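Local coordinates for protein binary enterotoxin of Clostridium perfringens component a (Clostridium perfringens, PDB 5WTZ) that transfers, in all likelihood, ADP-ribose from NAD+ to actin as the enzymatic component of a binary enterotoxin, binding NAD+ in a pocket of its second ADP-ribosyltransferase module, at residues Thr89-Val94 against Leu162-Pro167; Pro313-Asn318 against Arg356-Arg361. All blocks are in the same frame, centred on the assembly; numbering follows the deposited sequence.

Contact 1 (Thr89-Val94 against Leu162-Pro167)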
ATOM      1  N   THR A  89      11.242 -19.563  12.087  1.00 45.23           N
ATOM      2  CA  THR A  89      10.721 -20.500  13.083  1.00 46.05           C
ATOM      3  C   THR A  89      10.178 -19.740  14.290  1.00 44.04           C
ATOM      4  O   THR A  89       9.340 -20.238  15.039  1.00 41.14           O
ATOM      5  CB  THR A  89      11.804 -21.483  13.548  1.00 40.58           C
ATOM      6  OG1 THR A  89      12.900 -20.748  14.107  1.00 41.49           O
ATOM      7  CG2 THR A  89      12.306 -22.320  12.380  1.00 36.59           C
ATOM      8  N   LYS A  90      10.672 -18.521  14.458  1.00 41.64           N
ATOM      9  CA  LYS A  90      10.315 -17.665  15.574  1.00 39.86           C
ATOM     10  C   LYS A  90      10.633 -16.237  15.136  1.00 39.25           C
ATOM     11  O   LYS A  90      11.338 -16.052  14.137  1.00 32.98           O
ATOM     12  CB  LYS A  90      11.092 -18.056  16.834  1.00 40.05           C
ATOM     13  CG  LYS A  90      12.590 -17.834  16.738  1.00 41.68           C
ATOM     14  CD  LYS A  90      13.345 -18.910  17.500  1.00 50.19           C
ATOM     15  CE  LYS A  90      14.732 -18.445  17.915  1.00 49.89           C
ATOM     16  NZ  LYS A  90      14.690 -17.632  19.174  1.00 49.74           N
ATOM     17  N   PRO A  91      10.118 -15.226  15.862  1.00 34.10           N
ATOM     18  CA  PRO A  91      10.365 -13.838  15.458  1.00 32.50           C
ATOM     19  C   PRO A  91      11.833 -13.469  15.220  1.00 37.00           C
ATOM     20  O   PRO A  91      12.743 -13.987  15.883  1.00 36.20           O
ATOM     21  CB  PRO A  91       9.806 -13.045  16.634  1.00 27.06           C
ATOM     22  CG  PRO A  91       8.669 -13.873  17.089  1.00 29.17           C
ATOM     23  CD  PRO A  91       9.175 -15.288  16.992  1.00 35.19           C
ATOM     24  N   LEU A  92      12.040 -12.567  14.263  1.00 31.85           N
ATOM     25  CA  LEU A  92      13.362 -12.044  13.940  1.00 32.64           C
ATOM     26  C   LEU A  92      13.292 -10.531  13.761  1.00 28.50           C
ATOM     27  O   LEU A  92      12.522 -10.037  12.938  1.00 28.52           O
ATOM     28  CB  LEU A  92      13.908 -12.691  12.663  1.00 31.41           C
ATOM     29  CG  LEU A  92      15.291 -12.217  12.191  1.00 29.27           C
ATOM     30  CD1 LEU A  92      16.363 -12.831  13.056  1.00 36.64           C
ATOM     31  CD2 LEU A  92      15.535 -12.535  10.716  1.00 26.77           C
ATOM     32  N   TYR A  93      14.090  -9.790  14.523  1.00 26.64           N
ATOM     33  CA  TYR A  93      14.229  -8.360  14.266  1.00 24.74           C
ATOM     34  C   TYR A  93      15.254  -8.105  13.156  1.00 28.36           C
ATOM     35  O   TYR A  93      16.320  -8.734  13.107  1.00 28.09           O
ATOM     36  CB  TYR A  93      14.626  -7.609  15.534  1.00 24.74           C
ATOM     37  CG  TYR A  93      13.595  -7.594  16.629  1.00 29.72           C
ATOM     38  CD1 TYR A  93      13.522  -8.628  17.553  1.00 32.90           C
ATOM     39  CD2 TYR A  93      12.704  -6.531  16.765  1.00 27.87           C
ATOM     40  CE1 TYR A  93      12.591  -8.610  18.563  1.00 38.29           C
ATOM     41  CE2 TYR A  93      11.772  -6.508  17.781  1.00 28.88           C
ATOM     42  CZ  TYR A  93      11.722  -7.558  18.676  1.00 35.05           C
ATOM     43  OH  TYR A  93      10.803  -7.566  19.694  1.00 34.98           O
ATOM     44  N   VAL A  94      14.925  -7.186  12.257  1.00 27.59           N
ATOM     45  CA  VAL A  94      15.819  -6.838  11.167  1.00 25.29           C
ATOM     46  C   VAL A  94      15.983  -5.330  11.097  1.00 28.34           C
ATOM     47  O   VAL A  94      15.228  -4.598  11.747  1.00 26.27           O
ATOM     48  CB  VAL A  94      15.317  -7.385   9.821  1.00 26.07           C
ATOM     49  CG1 VAL A  94      15.408  -8.908   9.818  1.00 26.82           C
ATOM     50  CG2 VAL A  94      13.895  -6.912   9.531  1.00 24.18           C
ATOM     51  N   LEU A 162       9.875  -9.118  12.491  1.00 23.25           N
ATOM     52  CA  LEU A 162       9.247 -10.085  11.602  1.00 25.70           C
ATOM     53  C   LEU A 162       8.627 -11.195  12.428  1.00 26.06           C
ATOM     54  O   LEU A 162       9.317 -11.836  13.218  1.00 27.19           O
ATOM     55  CB  LEU A 162      10.277 -10.671  10.625  1.00 21.26           C
ATOM     56  CG  LEU A 162      11.178  -9.718   9.845  1.00 24.82           C
ATOM     57  CD1 LEU A 162      12.113 -10.525   8.957  1.00 29.24           C
ATOM     58  CD2 LEU A 162      10.345  -8.752   9.029  1.00 23.99           C
ATOM     59  N   PRO A 163       7.317 -11.432  12.268  1.00 25.42           N
ATOM     60  CA  PRO A 163       6.714 -12.500  13.075  1.00 31.84           C
ATOM     61  C   PRO A 163       7.124 -13.903  12.628  1.00 33.62           C
ATOM     62  O   PRO A 163       7.680 -14.073  11.539  1.00 34.48           O
ATOM     63  CB  PRO A 163       5.214 -12.290  12.874  1.00 26.97           C
ATOM     64  CG  PRO A 163       5.081 -11.540  11.595  1.00 19.66           C
ATOM     65  CD  PRO A 163       6.335 -10.714  11.433  1.00 19.42           C
ATOM     66  N   THR A 164       6.849 -14.886  13.484  1.00 30.80           N
ATOM     67  CA  THR A 164       6.994 -16.302  13.161  1.00 29.83           C
ATOM     68  C   THR A 164       6.365 -16.646  11.805  1.00 26.11           C
ATOM     69  O   THR A 164       5.327 -16.091  11.446  1.00 27.97           O
ATOM     70  CB  THR A 164       6.351 -17.175  14.270  1.00 34.42           C
ATOM     71  OG1 THR A 164       7.029 -16.936  15.505  1.00 33.48           O
ATOM     72  CG2 THR A 164       6.459 -18.653  13.944  1.00 39.63           C
ATOM     73  N   ASN A 165       7.021 -17.535  11.058  1.00 31.67           N
ATOM     74  CA  ASN A 165       6.544 -18.039   9.763  1.00 35.97           C
ATOM     75  C   ASN A 165       6.597 -17.029   8.619  1.00 35.46           C
ATOM     76  O   ASN A 165       6.088 -17.296   7.532  1.00 41.02           O
ATOM     77  CB  ASN A 165       5.123 -18.583   9.898  1.00 42.83           C
ATOM     78  CG  ASN A 165       5.063 -19.803  10.782  1.00 52.48           C
ATOM     79  OD1 ASN A 165       5.981 -20.626  10.780  1.00 58.66           O
ATOM     80  ND2 ASN A 165       3.991 -19.924  11.558  1.00 57.88           N
ATOM     81  N   THR A 166       7.210 -15.875   8.855  1.00 26.08           N
ATOM     82  CA  THR A 166       7.479 -14.932   7.772  1.00 26.33           C
ATOM     83  C   THR A 166       8.466 -15.558   6.797  1.00 29.75           C
ATOM     84  O   THR A 166       9.505 -16.037   7.214  1.00 31.90           O
ATOM     85  CB  THR A 166       8.075 -13.596   8.275  1.00 25.84           C
ATOM     86  OG1 THR A 166       7.195 -12.991   9.225  1.00 31.21           O
ATOM     87  CG2 THR A 166       8.296 -12.631   7.115  1.00 30.60           C
ATOM     88  N   PRO A 167       8.135 -15.559   5.498  1.00 33.64           N
ATOM     89  CA  PRO A 167       9.108 -15.918   4.468  1.00 35.66           C
ATOM     90  C   PRO A 167      10.242 -14.907   4.464  1.00 33.92           C
ATOM     91  O   PRO A 167      10.019 -13.749   4.114  1.00 36.59           O
ATOM     92  CB  PRO A 167       8.294 -15.850   3.173  1.00 27.52           C
ATOM     93  CG  PRO A 167       6.881 -15.966   3.605  1.00 29.04           C
ATOM     94  CD  PRO A 167       6.827 -15.241   4.912  1.00 30.90           C
TER
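The carbonyl oxygen of L162 takes one hydrogen bond and one CA-H...O contact from consecutive residues across the contact. L92 N donates to L162 O over 3.0 Å, nearly straight at 160° and in the carbonyl plane, while the CA-H of P91 adds a weaker contact, P91 CA to L162 O being 3.2 Å. The return bond, L162 N to L92 O at 2.8 Å, is about as straight, but its donor is tilted 35° from the carbonyl plane. Bonded in both directions, L92 and L162 form an antiparallel hydrogen-bonded pair whose side chains lie on one face of the sheet. On that face L162 CD1 meets V94 CG1 at 3.8 Å, and V94 CG2 lies against L162 CG and CD2, the two side chains crossing at about a right angle. L210 and I182 also touch the L162 side chain.

Beyond this pair P91 faces P163, and as a proline neither can donate a backbone N-H. Packing takes over: T164 OG1, anti to its own carbonyl carbon (chi1 -62°), rests 3.1 Å from P91 CD and also nears K90 CA, while T164 CG2 approaches T89 O at 3.5 Å. P163 O is gripped in turn by T166 OG1, at 2.6 Å, and by T166 N, both from the same face of its plane; the bond from T166 N spans a type II turn from P163 to T166, and the hydroxyl adds a second. The geometry is that of an antiparallel pairing at the margin of a mixed five-stranded sheet, where outermost strand 92-98 meets the end of strand 156-162 in the first ADP-ribosyltransferase exoenzyme module.

Contact 2 (Pro313-Asn318 against Arg356-Arg361). With NAD (nicotinamide-adenine-dinucleotide), chain B.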
ATOM      1  N   PRO A 313      -1.381  22.560 -15.569  1.00 29.80           N
ATOM      2  CA  PRO A 313       0.072  22.389 -15.553  1.00 28.53           C
ATOM      3  C   PRO A 313       0.529  21.506 -14.395  1.00 32.55           C
ATOM      4  O   PRO A 313       1.434  20.684 -14.562  1.00 32.97           O
ATOM      5  CB  PRO A 313       0.585  23.821 -15.390  1.00 28.33           C
ATOM      6  CG  PRO A 313      -0.441  24.653 -16.060  1.00 28.48           C
ATOM      7  CD  PRO A 313      -1.770  23.947 -15.871  1.00 25.27           C
ATOM      8  N   ASP A 314      -0.112  21.656 -13.239  1.00 28.61           N
ATOM      9  CA  ASP A 314       0.271  20.918 -12.043  1.00 32.84           C
ATOM     10  C   ASP A 314      -0.051  19.426 -12.164  1.00 24.62           C
ATOM     11  O   ASP A 314       0.428  18.620 -11.379  1.00 23.25           O
ATOM     12  CB  ASP A 314      -0.433  21.499 -10.809  1.00 31.65           C
ATOM     13  CG  ASP A 314       0.115  22.855 -10.399  1.00 34.72           C
ATOM     14  OD1 ASP A 314       0.983  23.400 -11.113  1.00 31.20           O
ATOM     15  OD2 ASP A 314      -0.338  23.384  -9.360  1.00 35.48           O
ATOM     16  N   TYR A 315      -0.872  19.065 -13.143  1.00 24.90           N
ATOM     17  CA  TYR A 315      -1.308  17.677 -13.297  1.00 25.13           C
ATOM     18  C   TYR A 315      -0.345  16.890 -14.214  1.00 25.53           C
ATOM     19  O   TYR A 315      -0.523  15.696 -14.446  1.00 25.48           O
ATOM     20  CB  TYR A 315      -2.751  17.666 -13.825  1.00 24.02           C
ATOM     21  CG  TYR A 315      -3.450  16.320 -13.846  1.00 18.08           C
ATOM     22  CD1 TYR A 315      -3.532  15.525 -12.707  1.00 23.91           C
ATOM     23  CD2 TYR A 315      -4.066  15.867 -15.011  1.00 23.29           C
ATOM     24  CE1 TYR A 315      -4.194  14.300 -12.735  1.00 24.47           C
ATOM     25  CE2 TYR A 315      -4.728  14.653 -15.047  1.00 27.91           C
ATOM     26  CZ  TYR A 315      -4.790  13.877 -13.916  1.00 26.61           C
ATOM     27  OH  TYR A 315      -5.451  12.670 -13.978  1.00 23.82           O
ATOM     28  N   ASP A 316       0.687  17.566 -14.720  1.00 21.60           N
ATOM     29  CA  ASP A 316       1.699  16.915 -15.546  1.00 27.43           C
ATOM     30  C   ASP A 316       2.771  16.271 -14.672  1.00 29.94           C
ATOM     31  O   ASP A 316       3.801  16.885 -14.390  1.00 30.12           O
ATOM     32  CB  ASP A 316       2.341  17.916 -16.513  1.00 30.15           C
ATOM     33  CG  ASP A 316       3.252  17.246 -17.535  1.00 31.44           C
ATOM     34  OD1 ASP A 316       3.508  16.028 -17.425  1.00 32.81           O
ATOM     35  OD2 ASP A 316       3.717  17.941 -18.453  1.00 38.13           O
ATOM     36  N   PHE A 317       2.540  15.027 -14.266  1.00 27.58           N
ATOM     37  CA  PHE A 317       3.437  14.351 -13.328  1.00 28.73           C
ATOM     38  C   PHE A 317       4.665  13.772 -14.015  1.00 29.76           C
ATOM     39  O   PHE A 317       5.514  13.160 -13.364  1.00 31.71           O
ATOM     40  CB  PHE A 317       2.690  13.254 -12.577  1.00 26.81           C
ATOM     41  CG  PHE A 317       1.548  13.768 -11.755  1.00 26.15           C
ATOM     42  CD1 PHE A 317       1.712  14.880 -10.937  1.00 29.04           C
ATOM     43  CD2 PHE A 317       0.303  13.163 -11.820  1.00 20.78           C
ATOM     44  CE1 PHE A 317       0.652  15.368 -10.181  1.00 22.80           C
ATOM     45  CE2 PHE A 317      -0.752  13.637 -11.068  1.00 22.40           C
ATOM     46  CZ  PHE A 317      -0.583  14.744 -10.256  1.00 22.61           C
ATOM     47  N   ASN A 318       4.766  13.978 -15.322  1.00 31.13           N
ATOM     48  CA  ASN A 318       5.978  13.633 -16.059  1.00 31.43           C
ATOM     49  C   ASN A 318       7.108  14.609 -15.754  1.00 41.65           C
ATOM     50  O   ASN A 318       8.243  14.427 -16.190  1.00 47.17           O
ATOM     51  CB  ASN A 318       5.702  13.595 -17.564  1.00 34.75           C
ATOM     52  CG  ASN A 318       5.015  12.311 -17.998  1.00 36.33           C
ATOM     53  OD1 ASN A 318       5.124  11.285 -17.327  1.00 32.64           O
ATOM     54  ND2 ASN A 318       4.304  12.362 -19.122  1.00 41.28           N
ATOM     55  N   ARG A 356      -6.687   8.004 -15.894  1.00 19.54           N
ATOM     56  CA  ARG A 356      -6.610   8.749 -14.637  1.00 16.39           C
ATOM     57  C   ARG A 356      -5.257   8.486 -13.945  1.00 19.22           C
ATOM     58  O   ARG A 356      -4.823   7.333 -13.851  1.00 20.91           O
ATOM     59  CB  ARG A 356      -7.764   8.378 -13.704  1.00 19.24           C
ATOM     60  CG  ARG A 356      -9.137   8.748 -14.279  1.00 16.98           C
ATOM     61  CD  ARG A 356     -10.224   8.667 -13.233  1.00 18.45           C
ATOM     62  NE  ARG A 356     -11.497   9.040 -13.838  1.00 23.49           N
ATOM     63  CZ  ARG A 356     -12.687   8.891 -13.262  1.00 24.92           C
ATOM     64  NH1 ARG A 356     -12.791   8.351 -12.057  1.00 18.19           N
ATOM     65  NH2 ARG A 356     -13.780   9.270 -13.908  1.00 21.20           N
ATOM     66  N   LYS A 357      -4.595   9.553 -13.489  1.00 25.85           N
ATOM     67  CA  LYS A 357      -3.200   9.484 -12.998  1.00 18.41           C
ATOM     68  C   LYS A 357      -3.107   9.349 -11.487  1.00 24.78           C
ATOM     69  O   LYS A 357      -2.013   9.264 -10.912  1.00 21.63           O
ATOM     70  CB  LYS A 357      -2.419  10.733 -13.431  1.00 17.97           C
ATOM     71  CG  LYS A 357      -2.444  11.022 -14.928  1.00 19.20           C
ATOM     72  CD  LYS A 357      -1.746  12.353 -15.224  1.00 20.33           C
ATOM     73  CE  LYS A 357      -1.909  12.778 -16.666  1.00 21.64           C
ATOM     74  NZ  LYS A 357      -1.264  14.096 -16.881  1.00 31.72           N
ATOM     75  N   LEU A 358      -4.259   9.358 -10.835  1.00 20.40           N
ATOM     76  CA  LEU A 358      -4.285   9.365  -9.385  1.00 17.78           C
ATOM     77  C   LEU A 358      -4.920   8.076  -8.894  1.00 20.80           C
ATOM     78  O   LEU A 358      -6.125   7.856  -9.056  1.00 19.15           O
ATOM     79  CB  LEU A 358      -5.042  10.599  -8.878  1.00 17.53           C
ATOM     80  CG  LEU A 358      -4.412  11.962  -9.216  1.00 17.74           C
ATOM     81  CD1 LEU A 358      -5.385  13.094  -8.939  1.00 25.01           C
ATOM     82  CD2 LEU A 358      -3.099  12.184  -8.456  1.00 22.92           C
ATOM     83  N   ILE A 359      -4.103   7.224  -8.291  1.00 14.12           N
ATOM     84  CA  ILE A 359      -4.556   5.921  -7.816  1.00 17.37           C
ATOM     85  C   ILE A 359      -4.645   5.876  -6.292  1.00 22.65           C
ATOM     86  O   ILE A 359      -3.626   5.812  -5.587  1.00 18.42           O
ATOM     87  CB  ILE A 359      -3.621   4.795  -8.299  1.00 15.44           C
ATOM     88  CG1 ILE A 359      -3.394   4.908  -9.808  1.00 16.73           C
ATOM     89  CG2 ILE A 359      -4.180   3.433  -7.897  1.00 16.80           C
ATOM     90  CD1 ILE A 359      -2.317   3.963 -10.361  1.00 17.36           C
ATOM     91  N   LEU A 360      -5.871   5.916  -5.784  1.00 13.80           N
ATOM     92  CA  LEU A 360      -6.104   5.790  -4.348  1.00 14.74           C
ATOM     93  C   LEU A 360      -5.778   4.375  -3.904  1.00 15.65           C
ATOM     94  O   LEU A 360      -6.227   3.407  -4.513  1.00 15.51           O
ATOM     95  CB  LEU A 360      -7.553   6.135  -3.998  1.00 15.65           C
ATOM     96  CG  LEU A 360      -7.810   6.293  -2.495  1.00 11.90           C
ATOM     97  CD1 LEU A 360      -7.029   7.480  -1.949  1.00 16.15           C
ATOM     98  CD2 LEU A 360      -9.328   6.439  -2.246  1.00 15.89           C
ATOM     99  N   ARG A 361      -4.943   4.250  -2.879  1.00 12.82           N
ATOM    100  CA  ARG A 361      -4.785   2.963  -2.205  1.00 14.17           C
ATOM    101  C   ARG A 361      -5.209   3.168  -0.765  1.00 15.09           C
ATOM    102  O   ARG A 361      -4.425   3.632   0.073  1.00 15.20           O
ATOM    103  CB  ARG A 361      -3.349   2.431  -2.311  1.00 12.64           C
ATOM    104  CG  ARG A 361      -3.152   1.062  -1.634  1.00 14.99           C
ATOM    105  CD  ARG A 361      -1.927   0.299  -2.162  1.00 18.26           C
ATOM    106  NE  ARG A 361      -0.677   1.006  -1.861  1.00 17.34           N
ATOM    107  CZ  ARG A 361       0.530   0.633  -2.290  1.00 19.45           C
ATOM    108  NH1 ARG A 361       0.674  -0.432  -3.064  1.00 13.95           N
ATOM    109  NH2 ARG A 361       1.599   1.351  -1.970  1.00 14.22           N
TER
HETATM  110  PA  NAD B 501     -17.556   9.668  -9.475  1.00 19.16           P
HETATM  111  O1A NAD B 501     -18.958  10.216  -9.347  1.00 18.97           O
HETATM  112  O2A NAD B 501     -16.770   9.312  -8.249  1.00 18.76           O
HETATM  113  O5B NAD B 501     -16.644  10.693 -10.322  1.00 18.14           O
HETATM  114  C5B NAD B 501     -17.135  11.438 -11.441  1.00 20.95           C
HETATM  115  C4B NAD B 501     -16.307  12.698 -11.605  1.00 17.88           C
HETATM  116  O4B NAD B 501     -16.492  13.503 -10.433  1.00 21.45           O
HETATM  117  C3B NAD B 501     -14.816  12.393 -11.723  1.00 21.90           C
HETATM  118  O3B NAD B 501     -14.235  13.315 -12.659  1.00 22.57           O
HETATM  119  C2B NAD B 501     -14.295  12.652 -10.316  1.00 15.18           C
HETATM  120  O2B NAD B 501     -12.926  13.071 -10.303  1.00 18.54           O
HETATM  121  C1B NAD B 501     -15.233  13.734  -9.792  1.00 18.54           C
HETATM  122  N9A NAD B 501     -15.381  13.584  -8.330  1.00 19.65           N
HETATM  123  C8A NAD B 501     -15.812  12.494  -7.670  1.00 15.96           C
HETATM  124  N7A NAD B 501     -15.804  12.715  -6.325  1.00 17.47           N
HETATM  125  C5A NAD B 501     -15.339  13.955  -6.134  1.00 16.53           C
HETATM  126  C6A NAD B 501     -15.072  14.823  -4.969  1.00 22.03           C
HETATM  127  N6A NAD B 501     -15.305  14.374  -3.716  1.00 18.37           N
HETATM  128  N1A NAD B 501     -14.569  16.060  -5.201  1.00 21.59           N
HETATM  129  C2A NAD B 501     -14.342  16.515  -6.446  1.00 21.49           C
HETATM  130  N3A NAD B 501     -14.578  15.782  -7.552  1.00 21.48           N
HETATM  131  C4A NAD B 501     -15.054  14.519  -7.450  1.00 19.40           C
HETATM  132  O3  NAD B 501     -17.666   8.360 -10.397  1.00 14.62           O
HETATM  133  PN  NAD B 501     -16.504   7.554 -11.162  1.00 19.54           P
HETATM  134  O1N NAD B 501     -15.602   6.935 -10.117  1.00 19.82           O
HETATM  135  O2N NAD B 501     -15.947   8.441 -12.250  1.00 23.28           O
HETATM  136  O5D NAD B 501     -17.409   6.424 -11.862  1.00 23.26           O
HETATM  137  C5D NAD B 501     -18.296   5.597 -11.110  1.00 20.76           C
HETATM  138  C4D NAD B 501     -18.717   4.418 -11.968  1.00 18.89           C
HETATM  139  O4D NAD B 501     -17.629   3.498 -12.075  1.00 16.47           O
HETATM  140  C3D NAD B 501     -19.825   3.641 -11.284  1.00 22.65           C
HETATM  141  O3D NAD B 501     -20.532   2.907 -12.300  1.00 21.40           O
HETATM  142  C2D NAD B 501     -19.072   2.681 -10.390  1.00 17.38           C
HETATM  143  O2D NAD B 501     -19.829   1.492 -10.135  1.00 18.19           O
HETATM  144  C1D NAD B 501     -17.783   2.411 -11.169  1.00 17.97           C
HETATM  145  N1N NAD B 501     -16.579   2.314 -10.318  1.00 21.27           N
HETATM  146  C2N NAD B 501     -15.571   3.201 -10.438  1.00 20.74           C
HETATM  147  C3N NAD B 501     -14.435   3.097  -9.627  1.00 18.30           C
HETATM  148  C7N NAD B 501     -13.290   4.065  -9.741  1.00 16.65           C
HETATM  149  O7N NAD B 501     -13.450   5.220 -10.154  1.00 20.03           O
HETATM  150  N7N NAD B 501     -12.100   3.594  -9.405  1.00 15.46           N
HETATM  151  C4N NAD B 501     -14.320   2.069  -8.698  1.00 16.78           C
HETATM  152  C5N NAD B 501     -15.371   1.172  -8.593  1.00 25.33           C
HETATM  153  C6N NAD B 501     -16.488   1.321  -9.419  1.00 25.23           C
HETATM  154  O   HOH W   1       1.617  13.588 -16.558  1.00 48.78           O
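Y315 sets its CG anti to the backbone N (chi1 -171°), and K357 runs fully extended beyond its own CG, which brings the lysine chain across one face of the tyrosine ring. The contact joins the loop before helix 320-330 to the start of strand 358-364, in the five-stranded mixed sheet of the second ADP-ribosyltransferase exoenzyme module. The evidence for a CH-pi contact is that K357 CD stands 3.9 Å from the centroid of the Y315 ring, 20° off its normal; K357 NZ, 4.3 Å from that centroid, makes an off-centre cation-pi contact. Y315 is bonded to K357 at two points: K357 NZ donates to Y315 O at 3.0 Å from above the carbonyl plane, and K357 N donates to Y315 OH at 3.3 Å. Water 1 accepts from K357 NZ at 2.9 Å and donates to D316 OD1, linking two opposite charges that do not touch. D316 OD1 also accepts from N318 N, an Asx turn. F317 offers its ring edge to K357 CB, while F317 CE2 packs on L358 CD2 at 3.8 Å; L414 of the adjoining strand touches F317 too. R356, whose CB points away from the loop, turns to the dinucleotide: R356 NH1 serves both R300 O and NAD O2N, and R356 NH2 donates to the same NAD O2N at 2.9 Å with an angle of 156°.

Contacts 1 and 2 occupy equivalent-looking sheets of the two ADP-ribosyltransferase exoenzyme modules, each with strand order 1-3-5-4-2, on opposite sides of the chain's centre; their centres are 37 Å apart and their nearest atoms about 17 Å. Both are partly buried, but contact 1 includes two exposed residues among those touching and contact 2 none. Contact 1 joins the first and third strands of its sheet through main-chain bonds and aliphatic packing. Contact 2 instead sets a loop against the third strand of its sheet, relying on a lysine, aromatic rings and water. Only contact 2 includes an NAD-binding residue; contact 1 lies away from the NAD pocket.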